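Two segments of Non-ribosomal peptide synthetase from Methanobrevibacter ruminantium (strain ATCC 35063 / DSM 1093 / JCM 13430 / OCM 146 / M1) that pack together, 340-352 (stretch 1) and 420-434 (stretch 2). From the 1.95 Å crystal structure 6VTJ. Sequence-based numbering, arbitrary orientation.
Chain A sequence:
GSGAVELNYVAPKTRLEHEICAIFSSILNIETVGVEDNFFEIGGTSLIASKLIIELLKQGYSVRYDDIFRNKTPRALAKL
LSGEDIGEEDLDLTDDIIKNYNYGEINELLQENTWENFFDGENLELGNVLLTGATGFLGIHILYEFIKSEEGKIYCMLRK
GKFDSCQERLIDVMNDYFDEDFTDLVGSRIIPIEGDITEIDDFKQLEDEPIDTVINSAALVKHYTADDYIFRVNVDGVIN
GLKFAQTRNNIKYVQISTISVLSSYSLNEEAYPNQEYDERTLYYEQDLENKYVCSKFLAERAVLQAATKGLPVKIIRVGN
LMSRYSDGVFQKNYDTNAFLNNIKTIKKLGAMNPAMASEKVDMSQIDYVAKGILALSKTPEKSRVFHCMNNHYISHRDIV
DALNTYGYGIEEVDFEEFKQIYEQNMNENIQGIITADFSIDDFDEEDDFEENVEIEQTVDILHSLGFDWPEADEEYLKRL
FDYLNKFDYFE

Stretch 1, residues 340-352: LNNIKTIKKLGAM
Stretch 2 420-434: QIYEQNMNENIQGII

One face of a helix packs against a helix end, a turn and the start of a second helix, in a contact that is polar around Thr-345 and apolar around Leu-349 and Ala-351, burying 564 Å² in all. Stretch 1 continues a helix that begins earlier in the chain and runs through Leu-349 (phi/psi near -65/-40, psi -20 at Leu-349), leaves helical geometry at Gly-350 (64/24) and becomes extended at Ala-351 and Met-352 (-159/157 and -145/148). Stretch 2 ends one helix at Glu-423, turns through Gln-424 (-73/-2), Asn-425 (-127/47), Met-426 (-79/68) and Asn-427 (-153/-154), forms a 3-10 segment at 428-430, and starts a new helix at Gln-431 with Ile-430 (-102/7) as N-cap residue. The register is antiparallel in sense: CA of Asn-341 lies 4.5 Å from CA of Gly-432, CA of Thr-345 5.3 Å from CA of Ile-430, and CA of Leu-349 6.9 Å from CA of Ile-421.

The backbones come closest, CA to CA, at Asn-341 and Gly-432; Gly-432 CA makes a CA-H...O contact with Asn-341 O at 3.5 Å. A CB modelled there would clash with Asn-341 O and Thr-345 OG1, so the missing side chain permits this spacing. One turn on, Thr-345 (chi1 m) points toward the new helix start. Its OG1 lies 2.9 Å from Asn-429 O, within hydrogen-bonding reach, and accepts a weak hydrogen bond from Ile-433 N at 3.4 Å (142°). Water 1 sits 2.5 Å from Thr-345 OG1 and accepts from Gly-432 N at 2.9 Å, bridging the two stretches; the direction of the short water-hydroxyl bond is open. Thr-345 CA adds a CA-H...O contact to Asn-429 O, 3.5 Å. The threonine methyl faces hydrocarbon, CG2 lying 3.8 Å from CG2 of Ile-433 (chi1 p, chi2 t), while Asn-342 OD1 (chi1 t) comes within 3.4 Å of that same Ile-433 CG2.

Leu-349 (m, t) leaves its backbone sideways, but its end comes nearer stretch 2: CD2 is 3.4 Å from Asn-425 CB, 3.9 Å from Ile-430 CG2 and 4.1 Å from Asn-429 CB. Its CB lies 4.0 Å from CG2 of Ile-421 (m, t), and Ala-351 CB meets Ile-421 CD1 at 3.5 Å.

Asparagine side chains brace the turn from within: Asn-425 ND2 (chi1 m) donates to Ile-421 O at 2.9 Å, Asn-429 ND2 (chi1 m) to Asn-425 OD1 at 2.8 Å, and Asn-429 N to Asn-427 OD1 at 2.9 Å. Lys-348 (m, m, t, p) brings CD to 3.9 Å from Asn-429 OD1.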

ATOM      1  N   LEU A 340       4.499   3.264  10.492  1.00 28.29           N
ATOM      2  CA  LEU A 340       5.650   3.460  11.365  1.00 30.67           C
ATOM      3  C   LEU A 340       5.920   4.940  11.611  1.00 30.29           C
ATOM      4  O   LEU A 340       6.337   5.299  12.702  1.00 30.38           O
ATOM      5  CB  LEU A 340       6.889   2.767  10.790  1.00 28.37           C
ATOM      6  CG  LEU A 340       6.860   1.230  10.860  1.00 28.58           C
ATOM      7  CD1 LEU A 340       7.988   0.625  10.061  1.00 30.45           C
ATOM      8  CD2 LEU A 340       6.903   0.709  12.266  1.00 25.17           C
ATOM      9  N   ASN A 341       5.688   5.820  10.634  1.00 33.57           N
ATOM     10  CA  ASN A 341       5.954   7.239  10.885  1.00 31.85           C
ATOM     11  C   ASN A 341       4.945   7.828  11.858  1.00 33.01           C
ATOM     12  O   ASN A 341       5.275   8.735  12.633  1.00 31.50           O
ATOM     13  CB  ASN A 341       5.945   8.035   9.568  1.00 38.52           C
ATOM     14  CG  ASN A 341       7.222   7.854   8.762  1.00 38.46           C
ATOM     15  OD1 ASN A 341       8.306   7.644   9.317  1.00 41.30           O
ATOM     16  ND2 ASN A 341       7.099   7.922   7.446  1.00 39.14           N
ATOM     17  N   ASN A 342       3.711   7.326  11.825  1.00 31.02           N
ATOM     18  CA  ASN A 342       2.726   7.692  12.830  1.00 32.40           C
ATOM     19  C   ASN A 342       3.198   7.275  14.221  1.00 34.28           C
ATOM     20  O   ASN A 342       3.143   8.072  15.173  1.00 31.98           O
ATOM     21  CB  ASN A 342       1.382   7.055  12.466  1.00 30.78           C
ATOM     22  CG  ASN A 342       0.424   7.000  13.635  1.00 41.50           C
ATOM     23  OD1 ASN A 342      -0.297   7.969  13.907  1.00 49.54           O
ATOM     24  N   ILE A 343       3.694   6.030  14.346  1.00 29.91           N
ATOM     25  CA  ILE A 343       4.308   5.579  15.603  1.00 29.47           C
ATOM     26  C   ILE A 343       5.487   6.473  16.006  1.00 32.66           C
ATOM     27  O   ILE A 343       5.717   6.736  17.197  1.00 30.31           O
ATOM     28  CB  ILE A 343       4.763   4.115  15.477  1.00 27.40           C
ATOM     29  CG1 ILE A 343       3.601   3.199  15.076  1.00 34.58           C
ATOM     30  CG2 ILE A 343       5.384   3.650  16.761  1.00 25.21           C
ATOM     31  CD1 ILE A 343       2.582   3.048  16.140  1.00 31.14           C
ATOM     32  N   LYS A 344       6.287   6.910  15.026  1.00 29.57           N
ATOM     33  CA  LYS A 344       7.412   7.790  15.331  1.00 34.27           C
ATOM     34  C   LYS A 344       6.918   9.098  15.929  1.00 32.51           C
ATOM     35  O   LYS A 344       7.513   9.628  16.874  1.00 29.71           O
ATOM     36  CB  LYS A 344       8.229   8.088  14.069  1.00 31.77           C
ATOM     37  CG  LYS A 344       9.616   8.633  14.347  1.00 28.87           C
ATOM     38  CD  LYS A 344      10.177   9.420  13.158  1.00 35.98           C
ATOM     39  CE  LYS A 344      11.077   8.557  12.317  1.00 43.08           C
ATOM     40  NZ  LYS A 344      12.425   9.159  12.114  1.00 50.03           N
ATOM     41  N   THR A 345       5.852   9.658  15.362  1.00 28.53           N
ATOM     42  CA  THR A 345       5.317  10.895  15.918  1.00 33.70           C
ATOM     43  C   THR A 345       4.845  10.677  17.346  1.00 34.47           C
ATOM     44  O   THR A 345       5.102  11.512  18.226  1.00 31.74           O
ATOM     45  CB  THR A 345       4.179  11.431  15.057  1.00 32.35           C
ATOM     46  OG1 THR A 345       4.723  12.036  13.882  1.00 32.29           O
ATOM     47  CG2 THR A 345       3.385  12.479  15.820  1.00 34.19           C
ATOM     48  N   ILE A 346       4.165   9.552  17.597  1.00 31.25           N
ATOM     49  CA  ILE A 346       3.700   9.284  18.957  1.00 29.81           C
ATOM     50  C   ILE A 346       4.891   9.237  19.904  1.00 33.03           C
ATOM     51  O   ILE A 346       4.847   9.770  21.027  1.00 29.73           O
ATOM     52  CB  ILE A 346       2.873   7.983  19.005  1.00 26.68           C
ATOM     53  CG1 ILE A 346       1.458   8.215  18.497  1.00 32.74           C
ATOM     54  CG2 ILE A 346       2.816   7.437  20.403  1.00 28.33           C
ATOM     55  CD1 ILE A 346       0.687   6.925  18.256  1.00 31.21           C
ATOM     56  N   LYS A 347       5.990   8.634  19.452  1.00 27.53           N
ATOM     57  CA  LYS A 347       7.184   8.584  20.289  1.00 32.23           C
ATOM     58  C   LYS A 347       7.757   9.983  20.518  1.00 31.51           C
ATOM     59  O   LYS A 347       8.135  10.325  21.643  1.00 34.10           O
ATOM     60  CB  LYS A 347       8.224   7.649  19.660  1.00 31.36           C
ATOM     61  CG  LYS A 347       9.484   7.449  20.489  1.00 31.84           C
ATOM     62  CD  LYS A 347      10.570   8.438  20.066  1.00 35.14           C
ATOM     63  CE  LYS A 347      11.796   8.393  20.971  1.00 39.48           C
ATOM     64  NZ  LYS A 347      12.793   9.431  20.571  1.00 39.42           N
ATOM     65  N   LYS A 348       7.812  10.812  19.473  1.00 34.27           N
ATOM     66  CA  LYS A 348       8.415  12.137  19.616  1.00 36.75           C
ATOM     67  C   LYS A 348       7.608  13.000  20.580  1.00 37.38           C
ATOM     68  O   LYS A 348       8.168  13.624  21.485  1.00 37.20           O
ATOM     69  CB  LYS A 348       8.536  12.833  18.256  1.00 39.08           C
ATOM     70  CG  LYS A 348       9.495  12.183  17.244  1.00 38.06           C
ATOM     71  CD  LYS A 348      10.948  12.451  17.575  1.00 48.10           C
ATOM     72  CE  LYS A 348      11.861  12.031  16.431  1.00 51.49           C
ATOM     73  NZ  LYS A 348      11.452  12.637  15.128  1.00 52.02           N
ATOM     74  N   LEU A 349       6.289  13.045  20.400  1.00 30.68           N
ATOM     75  CA  LEU A 349       5.442  13.731  21.361  1.00 33.76           C
ATOM     76  C   LEU A 349       5.439  13.045  22.718  1.00 31.73           C
ATOM     77  O   LEU A 349       5.106  13.684  23.717  1.00 36.75           O
ATOM     78  CB  LEU A 349       4.010  13.827  20.834  1.00 33.32           C
ATOM     79  CG  LEU A 349       3.788  14.301  19.398  1.00 37.88           C
ATOM     80  CD1 LEU A 349       2.308  14.504  19.089  1.00 36.43           C
ATOM     81  CD2 LEU A 349       4.559  15.588  19.153  1.00 40.88           C
ATOM     82  N   GLY A 350       5.810  11.773  22.787  1.00 32.54           N
ATOM     83  CA  GLY A 350       5.670  11.034  24.034  1.00 31.60           C
ATOM     84  C   GLY A 350       4.240  10.851  24.503  1.00 29.63           C
ATOM     85  O   GLY A 350       4.014  10.657  25.697  1.00 33.94           O
ATOM     86  N   ALA A 351       3.261  10.895  23.599  1.00 30.54           N
ATOM     87  CA  ALA A 351       1.871  10.784  24.022  1.00 33.00           C
ATOM     88  C   ALA A 351       0.998  10.347  22.857  1.00 28.98           C
ATOM     89  O   ALA A 351       1.355  10.510  21.691  1.00 32.23           O
ATOM     90  CB  ALA A 351       1.352  12.106  24.597  1.00 29.87           C
ATOM     91  N   MET A 352      -0.148   9.769  23.201  1.00 34.18           N
ATOM     92  CA  MET A 352      -1.227   9.482  22.266  1.00 30.99           C
ATOM     93  C   MET A 352      -2.541   9.666  23.006  1.00 31.66           C
ATOM     94  O   MET A 352      -2.613   9.421  24.214  1.00 32.06           O
ATOM     95  CB  MET A 352      -1.132   8.059  21.714  1.00 31.14           C
ATOM     96  CG  MET A 352      -0.900   6.989  22.795  1.00 32.74           C
ATOM     97  SD  MET A 352      -0.855   5.326  22.095  1.00 30.50           S
ATOM     98  CE  MET A 352      -0.605   4.393  23.612  1.00 22.17           C
ATOM     99  N   GLN A 420      -2.932  19.859  23.706  1.00 42.50           N
ATOM    100  CA  GLN A 420      -1.946  20.776  24.262  1.00 43.18           C
ATOM    101  C   GLN A 420      -0.547  20.370  23.818  1.00 42.59           C
ATOM    102  O   GLN A 420       0.268  21.215  23.449  1.00 41.31           O
ATOM    103  CB  GLN A 420      -2.032  20.796  25.789  1.00 43.53           C
ATOM    104  CG  GLN A 420      -3.102  21.723  26.340  1.00 53.02           C
ATOM    105  CD  GLN A 420      -3.271  21.593  27.841  1.00 59.01           C
ATOM    106  OE1 GLN A 420      -2.306  21.357  28.567  1.00 60.22           O
ATOM    107  NE2 GLN A 420      -4.503  21.745  28.313  1.00 57.66           N
ATOM    108  N   ILE A 421      -0.278  19.069  23.855  1.00 39.09           N
ATOM    109  CA  ILE A 421       1.019  18.545  23.449  1.00 41.17           C
ATOM    110  C   ILE A 421       1.201  18.707  21.946  1.00 40.11           C
ATOM    111  O   ILE A 421       2.295  19.013  21.471  1.00 39.94           O
ATOM    112  CB  ILE A 421       1.169  17.058  23.820  1.00 35.33           C
ATOM    113  CG1 ILE A 421       1.018  16.867  25.330  1.00 38.26           C
ATOM    114  CG2 ILE A 421       2.510  16.523  23.342  1.00 41.36           C
ATOM    115  CD1 ILE A 421       1.204  15.436  25.786  1.00 31.25           C
ATOM    116  N   TYR A 422       0.119  18.504  21.202  1.00 38.86           N
ATOM    117  CA  TYR A 422       0.151  18.634  19.751  1.00 37.42           C
ATOM    118  C   TYR A 422       0.403  20.084  19.359  1.00 45.63           C
ATOM    119  O   TYR A 422       1.217  20.368  18.480  1.00 42.83           O
ATOM    120  CB  TYR A 422      -1.162  18.142  19.138  1.00 41.82           C
ATOM    121  CG  TYR A 422      -1.368  18.574  17.704  1.00 45.21           C
ATOM    122  CD1 TYR A 422      -0.782  17.875  16.657  1.00 47.54           C
ATOM    123  CD2 TYR A 422      -2.147  19.682  17.397  1.00 45.54           C
ATOM    124  CE1 TYR A 422      -0.968  18.266  15.345  1.00 53.39           C
ATOM    125  CE2 TYR A 422      -2.338  20.080  16.087  1.00 45.39           C
ATOM    126  CZ  TYR A 422      -1.747  19.369  15.065  1.00 53.78           C
ATOM    127  OH  TYR A 422      -1.934  19.762  13.760  1.00 58.63           O
ATOM    128  N   GLU A 423      -0.298  20.999  20.022  1.00 43.65           N
ATOM    129  CA  GLU A 423      -0.146  22.422  19.749  1.00 46.52           C
ATOM    130  C   GLU A 423       1.298  22.847  19.984  1.00 43.08           C
ATOM    131  O   GLU A 423       1.862  23.623  19.213  1.00 41.81           O
ATOM    132  CB  GLU A 423      -1.088  23.241  20.633  1.00 45.82           C
ATOM    133  CG  GLU A 423      -2.365  23.683  19.937  1.00 47.69           C
ATOM    134  CD  GLU A 423      -3.497  23.948  20.910  1.00 54.71           C
ATOM    135  OE1 GLU A 423      -3.211  24.303  22.074  1.00 61.28           O
ATOM    136  OE2 GLU A 423      -4.672  23.802  20.512  1.00 57.73           O
ATOM    137  N   GLN A 424       1.891  22.329  21.055  1.00 38.19           N
ATOM    138  CA  GLN A 424       3.270  22.644  21.392  1.00 39.45           C
ATOM    139  C   GLN A 424       4.287  21.972  20.468  1.00 41.90           C
ATOM    140  O   GLN A 424       5.492  22.176  20.654  1.00 46.25           O
ATOM    141  CB  GLN A 424       3.553  22.253  22.849  1.00 38.11           C
ATOM    142  CG  GLN A 424       2.776  23.067  23.879  1.00 42.18           C
ATOM    143  N   ASN A 425       3.863  21.156  19.505  1.00 41.21           N
ATOM    144  CA  ASN A 425       4.836  20.496  18.620  1.00 40.84           C
ATOM    145  C   ASN A 425       4.542  20.723  17.142  1.00 40.84           C
ATOM    146  O   ASN A 425       4.618  19.806  16.318  1.00 39.59           O
ATOM    147  CB  ASN A 425       4.900  19.011  18.896  1.00 36.14           C
ATOM    148  CG  ASN A 425       5.744  18.720  20.070  1.00 39.32           C
ATOM    149  OD1 ASN A 425       6.943  18.498  19.933  1.00 39.99           O
ATOM    150  ND2 ASN A 425       5.148  18.779  21.256  1.00 41.02           N
ATOM    151  N   MET A 426       4.278  21.971  16.771  1.00 40.04           N
ATOM    152  CA  MET A 426       4.046  22.327  15.373  1.00 43.18           C
ATOM    153  C   MET A 426       5.381  22.428  14.629  1.00 46.17           C
ATOM    154  O   MET A 426       5.821  23.500  14.202  1.00 44.92           O
ATOM    155  CB  MET A 426       3.272  23.631  15.301  1.00 50.96           C
ATOM    156  CG  MET A 426       2.042  23.645  16.171  1.00 51.34           C
ATOM    157  SD  MET A 426       0.791  22.634  15.391  1.00 65.18           S
ATOM    158  CE  MET A 426       0.964  23.208  13.704  1.00 45.91           C
ATOM    159  N   ASN A 427       6.023  21.272  14.471  1.00 39.82           N
ATOM    160  CA  ASN A 427       7.323  21.189  13.821  1.00 41.29           C
ATOM    161  C   ASN A 427       7.521  19.810  13.192  1.00 45.17           C
ATOM    162  O   ASN A 427       6.540  19.148  12.833  1.00 42.50           O
ATOM    163  CB  ASN A 427       8.441  21.518  14.817  1.00 41.13           C
ATOM    164  CG  ASN A 427       8.378  20.680  16.087  1.00 44.77           C
ATOM    165  OD1 ASN A 427       8.195  19.465  16.038  1.00 41.85           O
ATOM    166  ND2 ASN A 427       8.558  21.328  17.232  1.00 42.38           N
ATOM    167  N   GLU A 428       8.778  19.371  13.040  1.00 43.45           N
ATOM    168  CA  GLU A 428       9.047  18.114  12.339  1.00 43.22           C
ATOM    169  C   GLU A 428       8.453  16.927  13.077  1.00 44.25           C
ATOM    170  O   GLU A 428       8.116  15.913  12.451  1.00 39.70           O
ATOM    171  CB  GLU A 428      10.555  17.910  12.164  1.00 46.03           C
ATOM    172  CG  GLU A 428      11.348  18.101  13.461  1.00 47.19           C
ATOM    173  CD  GLU A 428      12.824  17.742  13.333  1.00 57.42           C
ATOM    174  OE2 GLU A 428      13.463  17.437  14.373  1.00 59.12           O
ATOM    175  N   ASN A 429       8.285  17.055  14.400  1.00 40.68           N
ATOM    176  CA  ASN A 429       7.834  15.950  15.235  1.00 39.29           C
ATOM    177  C   ASN A 429       6.491  15.381  14.792  1.00 38.24           C
ATOM    178  O   ASN A 429       6.223  14.202  15.037  1.00 34.38           O
ATOM    179  CB  ASN A 429       7.729  16.404  16.685  1.00 40.88           C
ATOM    180  CG  ASN A 429       9.072  16.621  17.326  1.00 38.85           C
ATOM    181  OD1 ASN A 429      10.098  16.183  16.813  1.00 41.48           O
ATOM    182  ND2 ASN A 429       9.071  17.299  18.466  1.00 42.68           N
ATOM    183  N   ILE A 430       5.620  16.186  14.178  1.00 37.04           N
ATOM    184  CA  ILE A 430       4.302  15.696  13.789  1.00 34.24           C
ATOM    185  C   ILE A 430       4.228  15.374  12.301  1.00 36.36           C
ATOM    186  O   ILE A 430       3.142  15.037  11.791  1.00 35.86           O
ATOM    187  CB  ILE A 430       3.190  16.671  14.193  1.00 34.71           C
ATOM    188  CG1 ILE A 430       3.314  17.985  13.413  1.00 35.37           C
ATOM    189  CG2 ILE A 430       3.187  16.873  15.719  1.00 32.91           C
ATOM    190  CD1 ILE A 430       2.113  18.926  13.585  1.00 36.54           C
ATOM    191  N   GLN A 431       5.366  15.430  11.600  1.00 32.98           N
ATOM    192  CA  GLN A 431       5.410  15.079  10.183  1.00 39.13           C
ATOM    193  C   GLN A 431       4.693  13.762   9.921  1.00 39.97           C
ATOM    194  O   GLN A 431       3.838  13.670   9.029  1.00 37.80           O
ATOM    195  CB  GLN A 431       6.863  14.993   9.721  1.00 41.57           C
ATOM    196  CG  GLN A 431       7.037  14.409   8.321  1.00 46.49           C
ATOM    197  CD  GLN A 431       8.417  14.693   7.755  1.00 48.41           C
ATOM    198  OE1 GLN A 431       8.875  15.833   7.761  1.00 50.78           O
ATOM    199  NE2 GLN A 431       9.089  13.654   7.276  1.00 49.83           N
ATOM    200  N   GLY A 432       5.003  12.747  10.731  1.00 40.83           N
ATOM    201  CA  GLY A 432       4.382  11.445  10.649  1.00 40.16           C
ATOM    202  C   GLY A 432       2.889  11.579  10.504  1.00 41.78           C
ATOM    203  O   GLY A 432       2.344  11.309   9.422  1.00 45.66           O
ATOM    204  N   ILE A 433       2.224  12.095  11.543  1.00 37.98           N
ATOM    205  CA  ILE A 433       0.770  12.086  11.474  1.00 37.27           C
ATOM    206  C   ILE A 433       0.294  13.031  10.378  1.00 42.15           C
ATOM    207  O   ILE A 433      -0.761  12.798   9.769  1.00 40.76           O
ATOM    208  CB  ILE A 433       0.138  12.417  12.838  1.00 40.44           C
ATOM    209  CG1 ILE A 433       0.665  13.742  13.382  1.00 37.21           C
ATOM    210  CG2 ILE A 433       0.396  11.304  13.826  1.00 40.22           C
ATOM    211  CD1 ILE A 433      -0.049  14.177  14.627  1.00 39.96           C
ATOM    212  N   ILE A 434       1.085  14.061  10.053  1.00 34.60           N
ATOM    213  CA  ILE A 434       0.665  14.982   9.002  1.00 39.55           C
ATOM    214  C   ILE A 434       0.678  14.280   7.655  1.00 42.06           C
ATOM    215  O   ILE A 434      -0.263  14.428   6.862  1.00 42.83           O
ATOM    216  CB  ILE A 434       1.542  16.254   8.974  1.00 38.99           C
ATOM    217  CG1 ILE A 434       1.230  17.174  10.162  1.00 35.04           C
ATOM    218  CG2 ILE A 434       1.303  17.013   7.707  1.00 35.21           C
ATOM    219  CD1 ILE A 434      -0.248  17.465  10.364  1.00 36.03           C
TER
HETATM  220  O   HOH W   1       6.888  11.957  12.725  1.00 42.62           O